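Local coordinates for protein epidermin decarboxylase (Staphylococcus epidermidis, PDB 1G63) that uses FMN to carry out the oxidative decarboxylation of the C-terminal cysteine residue of the epidermin precursor peptide, introducing a carbon-carbon double bond, at residues Y21-F29 against M162-L173. Residues are numbered along the deposited sequence; the frame is centred on the assembly and turned at random.
Sequences YIVELKQHF and MPNIENVLNFVL
Tyr21 spans the gap between helix 18-25 and helix 165-172 to bond a backbone carbonyl just ahead of the second: its OH donates to Pro163 O at 2.7 Å, with a C=O...donor angle of 141°. With CG anti to its own carbonyl carbon, the ring extends until its hydroxyl lies 3.4 Å from Met162 CB, Met162 lying roughly perpendicular to the tyrosine side chain; Val168 CG1 sits at the ring edge. Immediately downstream, Asn164, at the N-cap of helix 165-172, forms a capping box with Asn167, though the bond from Asn164 N to Asn167 OD1 is weak.

Beyond this polar anchor the contact is mainly apolar. Leu25 CD2 fits against Ile165 CD1 at 3.5 Å and Leu169 CD1 at 3.4 Å, the leucine and its two partners reaching past one another from opposite helices. The two branches of Leu169 divide the work: CD1 approaches the Phe29 ring at its edge, whereas CD2 lies over a face of His28, 3.8 Å from the centroid and 18° off the ring normal, a CH-pi contact. At the far end, Phe29 CZ meets Leu173 CD2 obliquely.

The axes of segments 21-25 and 165-172 come within 11.1 Å, inclined at 58°. Tyr21 rests on Leu80 of strand 76-82 and Val168 on Phe113 of strand 110-114, so both helices pack on the central parallel sheet, as fits a Rossmann-like flavoprotein fold.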
loop_
_atom_site.group_PDB
_atom_site.type_symbol
_atom_site.label_atom_id
_atom_site.label_comp_id
_atom_site.label_asym_id
_atom_site.label_seq_id
_atom_site.Cartn_x
_atom_site.Cartn_y
_atom_site.Cartn_z
ATOM N N TYR B 21 -0.649 -14.660 -34.553
ATOM C CA TYR B 21 -1.515 -14.051 -35.546
ATOM C C TYR B 21 -1.003 -12.674 -35.935
ATOM O O TYR B 21 -1.047 -12.297 -37.106
ATOM C CB TYR B 21 -2.947 -13.922 -35.016
ATOM C CG TYR B 21 -3.704 -15.223 -34.929
ATOM C CD1 TYR B 21 -3.564 -16.065 -33.830
ATOM C CD2 TYR B 21 -4.553 -15.619 -35.958
ATOM C CE1 TYR B 21 -4.257 -17.273 -33.757
ATOM C CE2 TYR B 21 -5.249 -16.826 -35.897
ATOM C CZ TYR B 21 -5.096 -17.646 -34.793
ATOM O OH TYR B 21 -5.787 -18.835 -34.727
ATOM N N ILE B 22 -0.515 -11.928 -34.950
ATOM C CA ILE B 22 -0.024 -10.579 -35.183
ATOM C C ILE B 22 1.069 -10.510 -36.235
ATOM O O ILE B 22 0.920 -9.838 -37.258
ATOM C CB ILE B 22 0.493 -9.957 -33.879
ATOM C CG1 ILE B 22 -0.652 -9.873 -32.870
ATOM C CG2 ILE B 22 1.071 -8.578 -34.152
ATOM C CD1 ILE B 22 -0.232 -9.403 -31.488
ATOM N N VAL B 23 2.170 -11.206 -35.983
ATOM C CA VAL B 23 3.289 -11.199 -36.916
ATOM C C VAL B 23 2.858 -11.646 -38.315
ATOM O O VAL B 23 3.328 -11.119 -39.326
ATOM C CB VAL B 23 4.436 -12.101 -36.401
ATOM C CG1 VAL B 23 3.898 -13.481 -36.064
ATOM C CG2 VAL B 23 5.547 -12.183 -37.446
ATOM N N GLU B 24 1.948 -12.612 -38.363
ATOM C CA GLU B 24 1.445 -13.134 -39.628
ATOM C C GLU B 24 0.617 -12.078 -40.368
ATOM O O GLU B 24 0.825 -11.831 -41.556
ATOM C CB GLU B 24 0.588 -14.373 -39.365
ATOM C CG GLU B 24 0.357 -15.227 -40.593
ATOM C CD GLU B 24 1.534 -16.124 -40.910
ATOM O OE1 GLU B 24 1.538 -16.733 -42.000
ATOM O OE2 GLU B 24 2.447 -16.227 -40.066
ATOM N N LEU B 25 -0.319 -11.460 -39.653
ATOM C CA LEU B 25 -1.190 -10.437 -40.221
ATOM C C LEU B 25 -0.457 -9.146 -40.576
ATOM O O LEU B 25 -0.923 -8.380 -41.417
ATOM C CB LEU B 25 -2.331 -10.125 -39.251
ATOM C CG LEU B 25 -3.329 -11.255 -38.998
ATOM C CD1 LEU B 25 -4.269 -10.881 -37.865
ATOM C CD2 LEU B 25 -4.107 -11.535 -40.271
ATOM N N LYS B 26 0.684 -8.902 -39.934
ATOM C CA LYS B 26 1.461 -7.695 -40.202
ATOM C C LYS B 26 1.935 -7.649 -41.646
ATOM O O LYS B 26 2.369 -6.603 -42.137
ATOM C CB LYS B 26 2.681 -7.622 -39.286
ATOM C CG LYS B 26 2.392 -7.107 -37.893
ATOM C CD LYS B 26 3.172 -5.836 -37.601
ATOM C CE LYS B 26 2.859 -4.747 -38.603
ATOM N NZ LYS B 26 3.685 -3.532 -38.365
ATOM N N GLN B 27 1.852 -8.788 -42.324
ATOM C CA GLN B 27 2.290 -8.877 -43.704
ATOM C C GLN B 27 1.214 -8.538 -44.721
ATOM O O GLN B 27 1.518 -8.321 -45.890
ATOM C CB GLN B 27 2.822 -10.277 -43.983
ATOM C CG GLN B 27 3.960 -10.690 -43.075
ATOM C CD GLN B 27 4.488 -12.069 -43.414
ATOM O OE1 GLN B 27 3.745 -13.055 -43.399
ATOM N NE2 GLN B 27 5.780 -12.148 -43.723
ATOM N N HIS B 28 -0.041 -8.488 -44.289
ATOM C CA HIS B 28 -1.126 -8.184 -45.214
ATOM C C HIS B 28 -1.828 -6.859 -44.932
ATOM O O HIS B 28 -2.520 -6.331 -45.799
ATOM C CB HIS B 28 -2.166 -9.312 -45.205
ATOM C CG HIS B 28 -1.594 -10.668 -45.483
ATOM N ND1 HIS B 28 -0.805 -11.345 -44.578
ATOM C CD2 HIS B 28 -1.710 -11.480 -46.561
ATOM C CE1 HIS B 28 -0.462 -12.517 -45.082
ATOM N NE2 HIS B 28 -0.999 -12.624 -46.285
ATOM N N PHE B 29 -1.654 -6.320 -43.729
ATOM C CA PHE B 29 -2.303 -5.057 -43.369
ATOM C C PHE B 29 -1.306 -3.984 -42.951
ATOM O O PHE B 29 -0.361 -4.258 -42.210
ATOM C CB PHE B 29 -3.327 -5.287 -42.248
ATOM C CG PHE B 29 -4.376 -6.316 -42.585
ATOM C CD1 PHE B 29 -4.110 -7.673 -42.442
ATOM C CD2 PHE B 29 -5.621 -5.925 -43.076
ATOM C CE1 PHE B 29 -5.068 -8.634 -42.784
ATOM C CE2 PHE B 29 -6.583 -6.871 -43.423
ATOM C CZ PHE B 29 -6.304 -8.232 -43.276
ATOM N N MET B 162 -8.686 -23.233 -33.207
ATOM C CA MET B 162 -8.362 -21.889 -33.656
ATOM C C MET B 162 -8.268 -21.826 -35.187
ATOM O O MET B 162 -7.821 -22.774 -35.841
ATOM C CB MET B 162 -7.044 -21.426 -33.011
ATOM C CG MET B 162 -7.164 -21.037 -31.524
ATOM S SD MET B 162 -7.892 -19.386 -31.201
ATOM C CE MET B 162 -9.488 -19.708 -31.524
ATOM N N PRO B 163 -8.695 -20.699 -35.776
ATOM C CA PRO B 163 -8.662 -20.505 -37.228
ATOM C C PRO B 163 -7.237 -20.382 -37.777
ATOM O O PRO B 163 -6.390 -19.716 -37.183
ATOM C CB PRO B 163 -9.429 -19.195 -37.430
ATOM C CG PRO B 163 -10.152 -18.961 -36.129
ATOM C CD PRO B 163 -9.206 -19.493 -35.106
ATOM N N ASN B 164 -6.982 -21.022 -38.913
ATOM C CA ASN B 164 -5.685 -20.937 -39.576
ATOM C C ASN B 164 -5.610 -19.485 -40.086
ATOM O O ASN B 164 -6.644 -18.866 -40.331
ATOM C CB ASN B 164 -5.650 -21.950 -40.731
ATOM C CG ASN B 164 -4.433 -21.789 -41.628
ATOM O OD1 ASN B 164 -4.382 -20.890 -42.478
ATOM N ND2 ASN B 164 -3.440 -22.663 -41.446
ATOM N N ILE B 165 -4.411 -18.930 -40.235
ATOM C CA ILE B 165 -4.284 -17.544 -40.690
ATOM C C ILE B 165 -4.870 -17.332 -42.089
ATOM O O ILE B 165 -5.288 -16.229 -42.444
ATOM C CB ILE B 165 -2.807 -17.075 -40.635
ATOM C CG1 ILE B 165 -2.750 -15.571 -40.353
ATOM C CG2 ILE B 165 -2.087 -17.421 -41.917
ATOM C CD1 ILE B 165 -3.229 -14.686 -41.470
ATOM N N GLU B 166 -4.912 -18.402 -42.875
ATOM C CA GLU B 166 -5.476 -18.355 -44.219
ATOM C C GLU B 166 -6.998 -18.233 -44.063
ATOM O O GLU B 166 -7.674 -17.584 -44.864
ATOM C CB GLU B 166 -5.119 -19.640 -44.971
ATOM C CG GLU B 166 -5.879 -19.850 -46.268
ATOM C CD GLU B 166 -6.166 -21.328 -46.543
ATOM O OE1 GLU B 166 -6.864 -21.623 -47.542
ATOM O OE2 GLU B 166 -5.699 -22.195 -45.763
ATOM N N ASN B 167 -7.522 -18.867 -43.018
ATOM C CA ASN B 167 -8.947 -18.835 -42.718
ATOM C C ASN B 167 -9.433 -17.420 -42.359
ATOM O O ASN B 167 -10.446 -16.961 -42.892
ATOM C CB ASN B 167 -9.270 -19.793 -41.562
ATOM C CG ASN B 167 -9.195 -21.268 -41.965
ATOM O OD1 ASN B 167 -9.180 -22.158 -41.101
ATOM N ND2 ASN B 167 -9.164 -21.534 -43.267
ATOM N N VAL B 168 -8.726 -16.720 -41.474
ATOM C CA VAL B 168 -9.179 -15.379 -41.110
ATOM C C VAL B 168 -8.947 -14.388 -42.249
ATOM O O VAL B 168 -9.659 -13.396 -42.369
ATOM C CB VAL B 168 -8.530 -14.858 -39.774
ATOM C CG1 VAL B 168 -8.263 -16.014 -38.843
ATOM C CG2 VAL B 168 -7.284 -14.082 -40.036
ATOM N N LEU B 169 -7.963 -14.661 -43.096
ATOM C CA LEU B 169 -7.689 -13.782 -44.229
ATOM C C LEU B 169 -8.841 -13.868 -45.223
ATOM O O LEU B 169 -9.309 -12.861 -45.732
ATOM C CB LEU B 169 -6.384 -14.196 -44.905
ATOM C CG LEU B 169 -5.151 -13.319 -44.674
ATOM C CD1 LEU B 169 -5.216 -12.649 -43.321
ATOM C CD2 LEU B 169 -3.900 -14.174 -44.808
ATOM N N ASN B 170 -9.307 -15.086 -45.479
ATOM C CA ASN B 170 -10.401 -15.306 -46.419
ATOM C C ASN B 170 -11.747 -14.812 -45.889
ATOM O O ASN B 170 -12.570 -14.297 -46.648
ATOM C CB ASN B 170 -10.520 -16.799 -46.752
ATOM C CG ASN B 170 -11.582 -17.081 -47.811
ATOM O OD1 ASN B 170 -11.410 -16.742 -48.987
ATOM N ND2 ASN B 170 -12.688 -17.690 -47.399
ATOM N N PHE B 171 -11.975 -14.985 -44.589
ATOM C CA PHE B 171 -13.227 -14.572 -43.968
ATOM C C PHE B 171 -13.312 -13.059 -43.889
ATOM O O PHE B 171 -14.389 -12.484 -43.993
ATOM C CB PHE B 171 -13.340 -15.155 -42.561
ATOM C CG PHE B 171 -14.673 -14.920 -41.912
ATOM C CD1 PHE B 171 -15.798 -15.620 -42.334
ATOM C CD2 PHE B 171 -14.807 -13.996 -40.886
ATOM C CE1 PHE B 171 -17.047 -15.407 -41.741
ATOM C CE2 PHE B 171 -16.058 -13.770 -40.281
ATOM C CZ PHE B 171 -17.179 -14.479 -40.713
ATOM N N VAL B 172 -12.162 -12.422 -43.722
ATOM C CA VAL B 172 -12.096 -10.978 -43.600
ATOM C C VAL B 172 -11.997 -10.214 -44.921
ATOM O O VAL B 172 -12.517 -9.106 -45.023
ATOM C CB VAL B 172 -10.920 -10.576 -42.661
ATOM C CG1 VAL B 172 -10.624 -9.078 -42.764
ATOM C CG2 VAL B 172 -11.285 -10.937 -41.227
ATOM N N LEU B 173 -11.354 -10.798 -45.930
ATOM C CA LEU B 173 -11.203 -10.114 -47.212
ATOM C C LEU B 173 -12.203 -10.465 -48.335
ATOM O O LEU B 173 -11.939 -10.190 -49.511
ATOM C CB LEU B 173 -9.765 -10.276 -47.727
ATOM C CG LEU B 173 -8.584 -9.504 -47.098
ATOM C CD1 LEU B 173 -8.969 -8.048 -46.846
ATOM C CD2 LEU B 173 -8.151 -10.153 -45.815
#